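Local coordinates for globin protein (Ramazzottius varieornatus, PDB 5ZIQ) that holds a hexacoordinated heme b in a globin fold and may bind or carry oxygen, although its function has not been established, at residues R129-L134 / I156-T161; K33-F38 / R152-W157; G46-L51 / V135-T140. All blocks are in the same frame, centred on the assembly; numbering follows the deposited sequence.

Contact 1: residues R129-L134 / I156-T161; sequences RMEKCL and IWISWT. With HEM (protoporphyrin IX containing Fe), chain E.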
loop_
_atom_site.group_PDB
_atom_site.type_symbol
_atom_site.label_atom_id
_atom_site.label_comp_id
_atom_site.label_asym_id
_atom_site.label_seq_id
_atom_site.Cartn_x
_atom_site.Cartn_y
_atom_site.Cartn_z
ATOM N N ARG A 129 -9.743 0.279 0.247
ATOM C CA ARG A 129 -9.733 -0.558 -0.960
ATOM C C ARG A 129 -8.322 -0.958 -1.369
ATOM O O ARG A 129 -8.115 -2.014 -1.951
ATOM C CB ARG A 129 -10.434 0.163 -2.117
ATOM C CG ARG A 129 -11.926 0.365 -1.880
ATOM C CD ARG A 129 -12.580 1.149 -3.007
ATOM N NE ARG A 129 -14.035 1.110 -2.859
ATOM C CZ ARG A 129 -14.898 1.532 -3.780
ATOM N NH1 ARG A 129 -16.205 1.424 -3.558
ATOM N NH2 ARG A 129 -14.467 2.039 -4.933
ATOM N N MET A 130 -7.344 -0.121 -1.057
ATOM C CA MET A 130 -5.971 -0.438 -1.402
ATOM C C MET A 130 -5.438 -1.571 -0.529
ATOM O O MET A 130 -4.544 -2.295 -0.961
ATOM C CB MET A 130 -5.090 0.805 -1.284
ATOM C CG MET A 130 -3.719 0.683 -1.951
ATOM S SD MET A 130 -3.762 0.364 -3.718
ATOM C CE MET A 130 -4.360 1.921 -4.367
ATOM N N GLU A 131 -5.989 -1.735 0.682
ATOM C CA GLU A 131 -5.559 -2.819 1.602
ATOM C C GLU A 131 -5.637 -4.208 0.995
ATOM O O GLU A 131 -4.664 -4.941 1.040
ATOM C CB GLU A 131 -6.369 -2.829 2.909
ATOM C CG GLU A 131 -6.302 -1.543 3.691
ATOM C CD GLU A 131 -6.988 -1.652 5.033
ATOM O OE1 GLU A 131 -7.460 -2.743 5.439
ATOM O OE2 GLU A 131 -7.065 -0.626 5.690
ATOM N N LYS A 132 -6.800 -4.560 0.430
ATOM C CA LYS A 132 -7.003 -5.862 -0.212
ATOM C C LYS A 132 -6.030 -6.039 -1.361
ATOM O O LYS A 132 -5.593 -7.137 -1.618
ATOM C CB LYS A 132 -8.445 -6.024 -0.745
ATOM C CG LYS A 132 -9.455 -6.581 0.260
ATOM C CD LYS A 132 -10.901 -6.409 -0.206
ATOM C CE LYS A 132 -11.441 -7.653 -0.901
ATOM N NZ LYS A 132 -12.899 -7.784 -0.740
ATOM N N CYS A 133 -5.706 -4.946 -2.045
ATOM C CA CYS A 133 -4.780 -4.991 -3.187
ATOM C C CYS A 133 -3.355 -5.265 -2.750
ATOM O O CYS A 133 -2.668 -6.074 -3.374
ATOM C CB CYS A 133 -4.859 -3.711 -4.005
ATOM S SG CYS A 133 -6.515 -3.450 -4.656
ATOM N N LEU A 134 -2.919 -4.607 -1.670
ATOM C CA LEU A 134 -1.622 -4.915 -1.079
ATOM C C LEU A 134 -1.583 -6.344 -0.567
ATOM O O LEU A 134 -0.622 -7.056 -0.828
ATOM C CB LEU A 134 -1.257 -3.926 0.038
ATOM C CG LEU A 134 0.091 -4.202 0.711
ATOM C CD1 LEU A 134 1.273 -4.247 -0.262
ATOM C CD2 LEU A 134 0.312 -3.134 1.780
ATOM N N ILE A 156 -3.019 -6.388 10.829
ATOM C CA ILE A 156 -2.890 -5.379 11.888
ATOM C C ILE A 156 -2.154 -4.145 11.372
ATOM O O ILE A 156 -2.584 -2.986 11.566
ATOM C CB ILE A 156 -2.102 -5.937 13.101
ATOM C CG1 ILE A 156 -2.896 -7.078 13.767
ATOM C CG2 ILE A 156 -1.782 -4.816 14.106
ATOM C CD1 ILE A 156 -2.097 -7.885 14.790
ATOM N N TRP A 157 -1.019 -4.394 10.730
ATOM C CA TRP A 157 -0.153 -3.298 10.316
ATOM C C TRP A 157 -0.771 -2.513 9.156
ATOM O O TRP A 157 -0.763 -1.278 9.164
ATOM C CB TRP A 157 1.236 -3.849 9.968
ATOM C CG TRP A 157 2.184 -2.809 9.435
ATOM C CD1 TRP A 157 2.918 -1.915 10.156
ATOM C CD2 TRP A 157 2.497 -2.590 8.070
ATOM N NE1 TRP A 157 3.694 -1.151 9.310
ATOM C CE2 TRP A 157 3.448 -1.540 8.018
ATOM C CE3 TRP A 157 2.062 -3.183 6.870
ATOM C CZ2 TRP A 157 3.974 -1.058 6.805
ATOM C CZ3 TRP A 157 2.591 -2.711 5.662
ATOM C CH2 TRP A 157 3.530 -1.646 5.645
ATOM N N ILE A 158 -1.318 -3.206 8.160
ATOM C CA ILE A 158 -1.944 -2.487 7.034
ATOM C C ILE A 158 -3.118 -1.645 7.542
ATOM O O ILE A 158 -3.252 -0.486 7.134
ATOM C CB ILE A 158 -2.382 -3.448 5.902
ATOM C CG1 ILE A 158 -1.146 -4.103 5.274
ATOM C CG2 ILE A 158 -3.191 -2.711 4.831
ATOM C CD1 ILE A 158 -1.467 -5.261 4.352
ATOM N N SER A 159 -3.937 -2.210 8.433
ATOM C CA SER A 159 -5.052 -1.450 9.036
ATOM C C SER A 159 -4.568 -0.183 9.741
ATOM O O SER A 159 -5.136 0.893 9.554
ATOM C CB SER A 159 -5.849 -2.317 10.012
ATOM O OG SER A 159 -6.583 -3.290 9.302
ATOM N N TRP A 160 -3.493 -0.318 10.513
ATOM C CA TRP A 160 -2.948 0.806 11.264
ATOM C C TRP A 160 -2.445 1.889 10.296
ATOM O O TRP A 160 -2.739 3.082 10.485
ATOM C CB TRP A 160 -1.851 0.305 12.191
ATOM C CG TRP A 160 -1.179 1.371 13.002
ATOM C CD1 TRP A 160 -1.549 1.810 14.248
ATOM C CD2 TRP A 160 -0.020 2.113 12.642
ATOM N NE1 TRP A 160 -0.684 2.795 14.679
ATOM C CE2 TRP A 160 0.266 2.990 13.718
ATOM C CE3 TRP A 160 0.821 2.124 11.512
ATOM C CZ2 TRP A 160 1.346 3.878 13.700
ATOM C CZ3 TRP A 160 1.897 3.006 11.497
ATOM C CH2 TRP A 160 2.149 3.874 12.582
ATOM N N THR A 161 -1.721 1.492 9.245
ATOM C CA THR A 161 -1.299 2.495 8.249
ATOM C C THR A 161 -2.481 3.223 7.619
ATOM O O THR A 161 -2.404 4.439 7.432
ATOM C CB THR A 161 -0.388 1.936 7.114
ATOM O OG1 THR A 161 -1.115 1.028 6.266
ATOM C CG2 THR A 161 0.824 1.246 7.698
HETATM C CHA HEM E . -1.722 9.979 -5.642
HETATM C CHB HEM E . -5.587 7.208 -6.488
HETATM C CHC HEM E . -4.875 5.187 -2.078
HETATM C CHD HEM E . -0.286 6.729 -2.344
HETATM C C1A HEM E . -2.859 9.463 -6.216
HETATM C C2A HEM E . -3.507 9.997 -7.358
HETATM C C3A HEM E . -4.600 9.220 -7.601
HETATM C C4A HEM E . -4.632 8.198 -6.622
HETATM C CMA HEM E . -5.583 9.397 -8.727
HETATM C CAA HEM E . -3.053 11.206 -8.144
HETATM C CBA HEM E . -2.706 10.833 -9.592
HETATM C CGA HEM E . -1.463 9.988 -9.631
HETATM O O1A HEM E . -0.447 10.338 -8.989
HETATM O O2A HEM E . -1.440 8.934 -10.297
HETATM C C1B HEM E . -5.764 6.447 -5.318
HETATM C C2B HEM E . -6.897 5.634 -5.062
HETATM C C3B HEM E . -6.727 5.060 -3.834
HETATM C C4B HEM E . -5.420 5.532 -3.324
HETATM C CMB HEM E . -8.083 5.462 -5.983
HETATM C CAB HEM E . -7.640 4.140 -3.141
HETATM C CBB HEM E . -8.188 3.129 -3.814
HETATM C C1C HEM E . -3.526 5.338 -1.792
HETATM C C2C HEM E . -2.789 4.646 -0.828
HETATM C C3C HEM E . -1.469 5.078 -0.929
HETATM C C4C HEM E . -1.410 6.044 -1.959
HETATM C CMC HEM E . -3.329 3.620 0.134
HETATM C CAC HEM E . -0.295 4.645 -0.150
HETATM C CBC HEM E . -0.397 3.870 0.910
HETATM C C1D HEM E . -0.366 7.791 -3.243
HETATM C C2D HEM E . 0.779 8.696 -3.447
HETATM C C3D HEM E . 0.382 9.599 -4.363
HETATM C C4D HEM E . -1.007 9.247 -4.710
HETATM C CMD HEM E . 2.122 8.610 -2.754
HETATM C CAD HEM E . 1.202 10.750 -4.915
HETATM C CBD HEM E . 0.768 12.026 -4.205
HETATM C CGD HEM E . 1.540 13.223 -4.703
HETATM O O1D HEM E . 2.594 13.051 -5.352
HETATM O O2D HEM E . 1.129 14.385 -4.465
HETATM N NA HEM E . -3.577 8.387 -5.756
HETATM N NB HEM E . -4.954 6.360 -4.261
HETATM N NC HEM E . -2.675 6.186 -2.449
HETATM N ND HEM E . -1.409 8.157 -4.020
HETATM FE FE HEM E . -3.117 7.310 -4.132
HETATM O O HOH W 1 -8.772 -3.518 7.719
HETATM O O HOH W 2 -6.301 -5.160 7.285
#
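Ile-158 presents both arms of its branch to the facing helix, one to Glu-131 and the other to Leu-134. This is the pairing of the last two long helices of the globin fold, 127-142 and 148-170, which correspond to G and H. The two segments run closer to antiparallel than to crossed, at 149°, with their axes 10.3 Å apart. CG2 of Ile-158 lies 3.5 Å from Glu-131 CG; the two chains run alongside each other, pointing opposite ways, and Glu-131 packs through CB and CG. With CG anti to the carbonyl carbon (chi1 -58°), the extended chain takes the carboxylate on past Ile-158, where OE2 is hydrogen-bonded to Thr-162 OG1. Ser-159 OG is hydrogen-bonded to Lys-155 O in its own helix, and a water 2.7 Å from both Glu-131 OE1 and Ser-159 OG bridges the two; a second bridging water lies farther from the glutamate. Ser-159 was modelled in two conformers, and the bridge is described for one of them. On the inner side the contact is purely apolar, with Ile-158 CD1 3.8 Å from Leu-134 CD2. Leu-134 also touches Tyr-92 in the buried core. One turn back, Met-130 serves the heme pocket: its CB lies 3.6 Å from the heme methyl CMC, while bends at chi2 and chi3 turn CE onto one face of the porphyrin at the rim of pyrrole B, 3.9 Å from heme C4B.

Contact 2: residues K33-F38 / R152-W157; sequences KSWKTF and RIYKIW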
loop_
_atom_site.group_PDB
_atom_site.type_symbol
_atom_site.label_atom_id
_atom_site.label_comp_id
_atom_site.label_asym_id
_atom_site.label_seq_id
_atom_site.Cartn_x
_atom_site.Cartn_y
_atom_site.Cartn_z
ATOM N N LYS A 33 11.279 -8.874 8.330
ATOM C CA LYS A 33 11.860 -10.000 7.562
ATOM C C LYS A 33 11.028 -10.343 6.337
ATOM O O LYS A 33 11.571 -10.558 5.246
ATOM C CB LYS A 33 11.960 -11.273 8.393
ATOM C CG LYS A 33 13.101 -11.414 9.362
ATOM C CD LYS A 33 13.262 -12.911 9.702
ATOM C CE LYS A 33 12.016 -13.549 10.342
ATOM N NZ LYS A 33 12.299 -14.857 11.008
ATOM N N SER A 34 9.711 -10.418 6.517
ATOM C CA SER A 34 8.810 -10.771 5.432
ATOM C C SER A 34 8.819 -9.711 4.335
ATOM O O SER A 34 8.906 -10.013 3.133
ATOM C CB SER A 34 7.399 -10.940 5.983
ATOM O OG SER A 34 6.494 -11.158 4.933
ATOM N N TRP A 35 8.783 -8.456 4.757
ATOM C CA TRP A 35 8.782 -7.353 3.814
ATOM C C TRP A 35 10.073 -7.309 3.017
ATOM O O TRP A 35 10.041 -6.922 1.853
ATOM C CB TRP A 35 8.572 -6.008 4.516
ATOM C CG TRP A 35 8.327 -4.925 3.533
ATOM C CD1 TRP A 35 9.241 -4.072 3.014
ATOM C CD2 TRP A 35 7.066 -4.594 2.917
ATOM N NE1 TRP A 35 8.640 -3.220 2.124
ATOM C CE2 TRP A 35 7.299 -3.507 2.052
ATOM C CE3 TRP A 35 5.756 -5.092 3.047
ATOM C CZ2 TRP A 35 6.273 -2.915 1.295
ATOM C CZ3 TRP A 35 4.734 -4.495 2.319
ATOM C CH2 TRP A 35 4.993 -3.418 1.441
ATOM N N LYS A 36 11.195 -7.666 3.654
ATOM C CA LYS A 36 12.483 -7.632 2.956
ATOM C C LYS A 36 12.382 -8.517 1.717
ATOM O O LYS A 36 12.767 -8.103 0.614
ATOM C CB LYS A 36 13.675 -8.030 3.870
ATOM C CG LYS A 36 15.043 -7.829 3.202
ATOM C CD LYS A 36 15.255 -6.370 2.840
ATOM C CE LYS A 36 16.655 -6.104 2.327
ATOM N NZ LYS A 36 16.735 -4.789 1.615
ATOM N N THR A 37 11.804 -9.706 1.886
ATOM C CA THR A 37 11.553 -10.603 0.756
ATOM C C THR A 37 10.630 -9.975 -0.307
ATOM O O THR A 37 10.954 -9.947 -1.507
ATOM C CB THR A 37 11.005 -11.949 1.253
ATOM O OG1 THR A 37 11.939 -12.490 2.197
ATOM C CG2 THR A 37 10.803 -12.934 0.095
ATOM N N PHE A 38 9.495 -9.454 0.135
ATOM C CA PHE A 38 8.513 -8.844 -0.766
ATOM C C PHE A 38 9.078 -7.670 -1.563
ATOM O O PHE A 38 8.707 -7.450 -2.729
ATOM C CB PHE A 38 7.342 -8.362 0.080
ATOM C CG PHE A 38 6.226 -7.742 -0.712
ATOM C CD1 PHE A 38 5.497 -8.503 -1.636
ATOM C CD2 PHE A 38 5.910 -6.389 -0.550
ATOM C CE1 PHE A 38 4.449 -7.928 -2.356
ATOM C CE2 PHE A 38 4.859 -5.811 -1.269
ATOM C CZ PHE A 38 4.126 -6.583 -2.174
ATOM N N ARG A 152 -1.984 -12.511 9.799
ATOM C CA ARG A 152 -2.447 -11.823 11.014
ATOM C C ARG A 152 -1.706 -10.489 11.180
ATOM O O ARG A 152 -2.321 -9.440 11.422
ATOM C CB ARG A 152 -2.224 -12.709 12.244
ATOM C CG ARG A 152 -2.601 -12.071 13.583
ATOM C CD ARG A 152 -2.195 -12.967 14.746
ATOM N NE ARG A 152 -0.764 -13.253 14.826
ATOM C CZ ARG A 152 0.143 -12.435 15.354
ATOM N NH1 ARG A 152 -0.200 -11.279 15.900
ATOM N NH2 ARG A 152 1.422 -12.787 15.341
ATOM N N ILE A 153 -0.382 -10.544 11.058
ATOM C CA ILE A 153 0.460 -9.352 11.294
ATOM C C ILE A 153 0.198 -8.300 10.220
ATOM O O ILE A 153 0.061 -7.098 10.536
ATOM C CB ILE A 153 1.964 -9.726 11.342
ATOM C CG1 ILE A 153 2.223 -10.572 12.598
ATOM C CG2 ILE A 153 2.893 -8.494 11.217
ATOM C CD1 ILE A 153 3.544 -11.315 12.591
ATOM N N TYR A 154 0.145 -8.728 8.953
ATOM C CA TYR A 154 -0.139 -7.770 7.880
ATOM C C TYR A 154 -1.498 -7.102 8.034
ATOM O O TYR A 154 -1.615 -5.908 7.785
ATOM C CB TYR A 154 -0.013 -8.405 6.483
ATOM C CG TYR A 154 1.422 -8.469 5.965
ATOM C CD1 TYR A 154 2.168 -7.296 5.739
ATOM C CD2 TYR A 154 2.032 -9.707 5.688
ATOM C CE1 TYR A 154 3.483 -7.362 5.266
ATOM C CE2 TYR A 154 3.358 -9.773 5.209
ATOM C CZ TYR A 154 4.065 -8.593 5.013
ATOM O OH TYR A 154 5.366 -8.642 4.528
ATOM N N LYS A 155 -2.502 -7.843 8.501
ATOM C CA LYS A 155 -3.833 -7.253 8.669
ATOM C C LYS A 155 -3.759 -6.148 9.736
ATOM O O LYS A 155 -4.330 -5.072 9.530
ATOM C CB LYS A 155 -4.854 -8.330 9.006
ATOM C CG LYS A 155 -5.289 -9.137 7.784
ATOM C CD LYS A 155 -6.231 -10.249 8.215
ATOM C CE LYS A 155 -6.740 -11.039 7.012
ATOM N NZ LYS A 155 -7.570 -12.204 7.423
ATOM N N ILE A 156 -3.019 -6.388 10.829
ATOM C CA ILE A 156 -2.890 -5.379 11.888
ATOM C C ILE A 156 -2.154 -4.145 11.372
ATOM O O ILE A 156 -2.584 -2.986 11.566
ATOM C CB ILE A 156 -2.102 -5.937 13.101
ATOM C CG1 ILE A 156 -2.896 -7.078 13.767
ATOM C CG2 ILE A 156 -1.782 -4.816 14.106
ATOM C CD1 ILE A 156 -2.097 -7.885 14.790
ATOM N N TRP A 157 -1.019 -4.394 10.730
ATOM C CA TRP A 157 -0.153 -3.298 10.316
ATOM C C TRP A 157 -0.771 -2.513 9.156
ATOM O O TRP A 157 -0.763 -1.278 9.164
ATOM C CB TRP A 157 1.236 -3.849 9.968
ATOM C CG TRP A 157 2.184 -2.809 9.435
ATOM C CD1 TRP A 157 2.918 -1.915 10.156
ATOM C CD2 TRP A 157 2.497 -2.590 8.070
ATOM N NE1 TRP A 157 3.694 -1.151 9.310
ATOM C CE2 TRP A 157 3.448 -1.540 8.018
ATOM C CE3 TRP A 157 2.062 -3.183 6.870
ATOM C CZ2 TRP A 157 3.974 -1.058 6.805
ATOM C CZ3 TRP A 157 2.591 -2.711 5.662
ATOM C CH2 TRP A 157 3.530 -1.646 5.645
#
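Tyr-154 reaches across from helix 148-170 and joins its hydroxyl to that of Ser-34. The two helices are A and H of the globin fold, and here they cross at 88° with their axes 12.4 Å apart, so large side chains have to span the gap. The inner part is tight. Tyr-154 OH and Ser-34 OG are 2.8 Å apart in a hydrogen bond that either hydroxyl could donate, with the serine oxygen near the plane of the phenol ring, at its edge. Ser-34 gets there because OG stands anti to its backbone N (chi1 175°), on the side facing the tyrosine. The side chains of Trp-35 and Tyr-154 run roughly perpendicular to each other: Tyr-154 CE1 comes 3.9 Å from Trp-35 CE3, in the plane of the indole and at its edge. A phenylalanine in place of Tyr-154 would lack the hydroxyl and would probably leave Ser-34 OG without its mate across the helices. Further in, Trp-157 meets Trp-35 more distantly and obliquely, with six-membered ring centroids 5.9 Å apart and planes at 59°. Trp-35 is also fixed at its polar end, where NE1 is hydrogen-bonded to Asp-93. The outer side is different in kind. Lys-33, Lys-36 and Lys-155 are exposed and do not reach across, and Arg-152 turns to a salt bridge with Asp-27 near the start of helix 25-38. Back in the core, Phe-38, one turn on, lays CD2 against one face of the Trp-35 indole, 3.6 Å above the plane and offset toward the rim.

Contact 3: residues G46-L51 / V135-T140; sequences GKEMLL and VFALQT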
loop_
_atom_site.group_PDB
_atom_site.type_symbol
_atom_site.label_atom_id
_atom_site.label_comp_id
_atom_site.label_asym_id
_atom_site.label_seq_id
_atom_site.Cartn_x
_atom_site.Cartn_y
_atom_site.Cartn_z
ATOM N N GLY A 46 3.704 -2.807 -7.029
ATOM C CA GLY A 46 2.832 -1.661 -7.253
ATOM C C GLY A 46 1.935 -1.828 -8.469
ATOM O O GLY A 46 0.751 -1.489 -8.420
ATOM N N LYS A 47 2.497 -2.348 -9.567
ATOM C CA LYS A 47 1.707 -2.616 -10.773
ATOM C C LYS A 47 0.610 -3.637 -10.468
ATOM O O LYS A 47 -0.551 -3.432 -10.840
ATOM C CB LYS A 47 2.594 -3.105 -11.921
ATOM C CG LYS A 47 3.550 -2.060 -12.459
ATOM C CD LYS A 47 4.428 -2.675 -13.559
ATOM C CE LYS A 47 5.516 -1.708 -13.991
ATOM N NZ LYS A 47 6.399 -2.297 -15.037
ATOM N N GLU A 48 0.972 -4.709 -9.763
ATOM C CA GLU A 48 0.017 -5.750 -9.358
ATOM C C GLU A 48 -1.121 -5.150 -8.534
ATOM O O GLU A 48 -2.293 -5.440 -8.778
ATOM C CB GLU A 48 0.719 -6.851 -8.555
ATOM C CG GLU A 48 1.578 -7.805 -9.366
ATOM C CD GLU A 48 2.180 -8.912 -8.518
ATOM O OE1 GLU A 48 2.648 -9.917 -9.092
ATOM O OE2 GLU A 48 2.187 -8.784 -7.273
ATOM N N MET A 49 -0.767 -4.276 -7.594
ATOM C CA MET A 49 -1.768 -3.647 -6.712
ATOM C C MET A 49 -2.785 -2.853 -7.485
ATOM O O MET A 49 -3.995 -3.013 -7.239
ATOM C CB MET A 49 -1.111 -2.749 -5.694
ATOM C CG MET A 49 -0.244 -3.534 -4.737
ATOM S SD MET A 49 0.726 -2.453 -3.694
ATOM C CE MET A 49 -0.673 -1.695 -2.886
ATOM N N LEU A 50 -2.307 -1.977 -8.377
ATOM C CA LEU A 50 -3.230 -1.130 -9.143
ATOM C C LEU A 50 -4.103 -1.930 -10.089
ATOM O O LEU A 50 -5.292 -1.664 -10.180
ATOM C CB LEU A 50 -2.518 -0.004 -9.899
ATOM C CG LEU A 50 -1.910 1.120 -9.033
ATOM C CD1 LEU A 50 -1.315 2.184 -9.939
ATOM C CD2 LEU A 50 -2.873 1.766 -8.046
ATOM N N LEU A 51 -3.526 -2.922 -10.768
ATOM C CA LEU A 51 -4.319 -3.799 -11.631
ATOM C C LEU A 51 -5.388 -4.534 -10.825
ATOM O O LEU A 51 -6.526 -4.663 -11.299
ATOM C CB LEU A 51 -3.441 -4.764 -12.437
ATOM C CG LEU A 51 -2.491 -4.070 -13.415
ATOM C CD1 LEU A 51 -1.567 -5.081 -14.065
ATOM C CD2 LEU A 51 -3.201 -3.187 -14.457
ATOM N N VAL A 135 -2.632 -6.769 0.140
ATOM C CA VAL A 135 -2.721 -8.177 0.577
ATOM C C VAL A 135 -2.602 -9.154 -0.605
ATOM O O VAL A 135 -1.863 -10.138 -0.535
ATOM C CB VAL A 135 -4.003 -8.419 1.404
ATOM C CG1 VAL A 135 -4.286 -9.903 1.590
ATOM C CG2 VAL A 135 -3.883 -7.708 2.742
ATOM N N PHE A 136 -3.313 -8.866 -1.690
ATOM C CA PHE A 136 -3.218 -9.682 -2.905
ATOM C C PHE A 136 -1.782 -9.791 -3.402
ATOM O O PHE A 136 -1.312 -10.882 -3.725
ATOM C CB PHE A 136 -4.122 -9.153 -4.015
ATOM C CG PHE A 136 -4.001 -9.923 -5.298
ATOM C CD1 PHE A 136 -4.523 -11.215 -5.405
ATOM C CD2 PHE A 136 -3.336 -9.371 -6.392
ATOM C CE1 PHE A 136 -4.409 -11.924 -6.590
ATOM C CE2 PHE A 136 -3.214 -10.081 -7.585
ATOM C CZ PHE A 136 -3.743 -11.361 -7.674
ATOM N N ALA A 137 -1.095 -8.652 -3.484
ATOM C CA ALA A 137 0.286 -8.661 -3.955
ATOM C C ALA A 137 1.187 -9.437 -3.002
ATOM O O ALA A 137 2.054 -10.185 -3.445
ATOM C CB ALA A 137 0.800 -7.249 -4.167
ATOM N N LEU A 138 0.984 -9.242 -1.699
ATOM C CA LEU A 138 1.720 -10.014 -0.683
ATOM C C LEU A 138 1.496 -11.524 -0.822
ATOM O O LEU A 138 2.451 -12.277 -0.864
ATOM C CB LEU A 138 1.362 -9.535 0.727
ATOM C CG LEU A 138 1.943 -8.175 1.132
ATOM C CD1 LEU A 138 1.174 -7.639 2.332
ATOM C CD2 LEU A 138 3.443 -8.279 1.429
ATOM N N GLN A 139 0.233 -11.949 -0.906
ATOM C CA GLN A 139 -0.100 -13.387 -1.054
ATOM C C GLN A 139 0.552 -13.965 -2.287
ATOM O O GLN A 139 1.168 -15.026 -2.237
ATOM C CB GLN A 139 -1.592 -13.581 -1.244
ATOM C CG GLN A 139 -2.446 -13.278 -0.054
ATOM C CD GLN A 139 -3.922 -13.515 -0.322
ATOM O OE1 GLN A 139 -4.462 -13.140 -1.376
ATOM N NE2 GLN A 139 -4.585 -14.132 0.636
ATOM N N THR A 140 0.378 -13.268 -3.403
ATOM C CA THR A 140 0.816 -13.770 -4.708
ATOM C C THR A 140 2.338 -13.863 -4.768
ATOM O O THR A 140 2.898 -14.843 -5.268
ATOM C CB THR A 140 0.276 -12.889 -5.855
ATOM O OG1 THR A 140 -1.136 -12.728 -5.698
ATOM C CG2 THR A 140 0.544 -13.512 -7.221
#
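Glu-48 and Met-49 close on a single small residue of the other helix, Ala-137, whose methyl points toward helix 42-56, roughly at Met-49 CG, with Glu-48 OE2 coming in beside it. Early in 46-51, Lys-47 turns to another neighbour, its chain lying against helix 79-97 and its NZ hydrogen-bonded to Arg-76 O. Glu-48 leads toward Ala-137, with an extended chain that brings OE2 to 3.7 Å from Ala-137 CB and also lays the side chain against Thr-141. The approach to the methyl is a contact with carbon and not a polar bond, and since Glu-48 was modelled in two conformers it holds for one of them. Met-49 is the inner half of the grip, its CG 3.9 Å from Ala-137 CB. The CA atoms of Met-49 and Ala-137 are only 6.1 Å apart, a close approach that the short alanine side chain permits. This is where helices B and G of the globin fold, 42-56 and 127-142, lean on each other beside the heme pocket. Beyond CG the Met-49 chain runs on and bends at chi3 (63°), which places Met-49 CE 3.7 Å from Leu-134 CB; its side chain is about 5 Å from that of the axial ligand His-88. Just past the segment, Lys-52 makes a cation-pi contact with Phe-136. The Phe-136 ring has Thr-140 OG1 over its centre, 3.4 Å above the plane. The same Thr-140 OG1 donates to Phe-136 O at 2.7 Å, tilted 34° from the carbonyl plane, while Thr-140 N reaches that oxygen from the opposite face.

How the contacts relate
From the N terminus, helix 25-38 comes first, and contact 2 holds it against helix 148-170, closing the longest loop of the three, 113 residues. Helix 42-56 follows directly, and contact 3 joins it to helix 127-142, so its loop lies wholly within that of contact 2. Contact 1 then links 127-142 with 148-170 across a short connection. Its segments alternate with those of contact 3, so these two cross, while contacts 1 and 2 both end on helix 148-170 and share Ile-156 and Trp-157. All three meet in the core: Leu-134 touches Phe-38 and Trp-35, Ile-158 packs on Val-135, and Leu-138 fits against Phe-38 and Tyr-154.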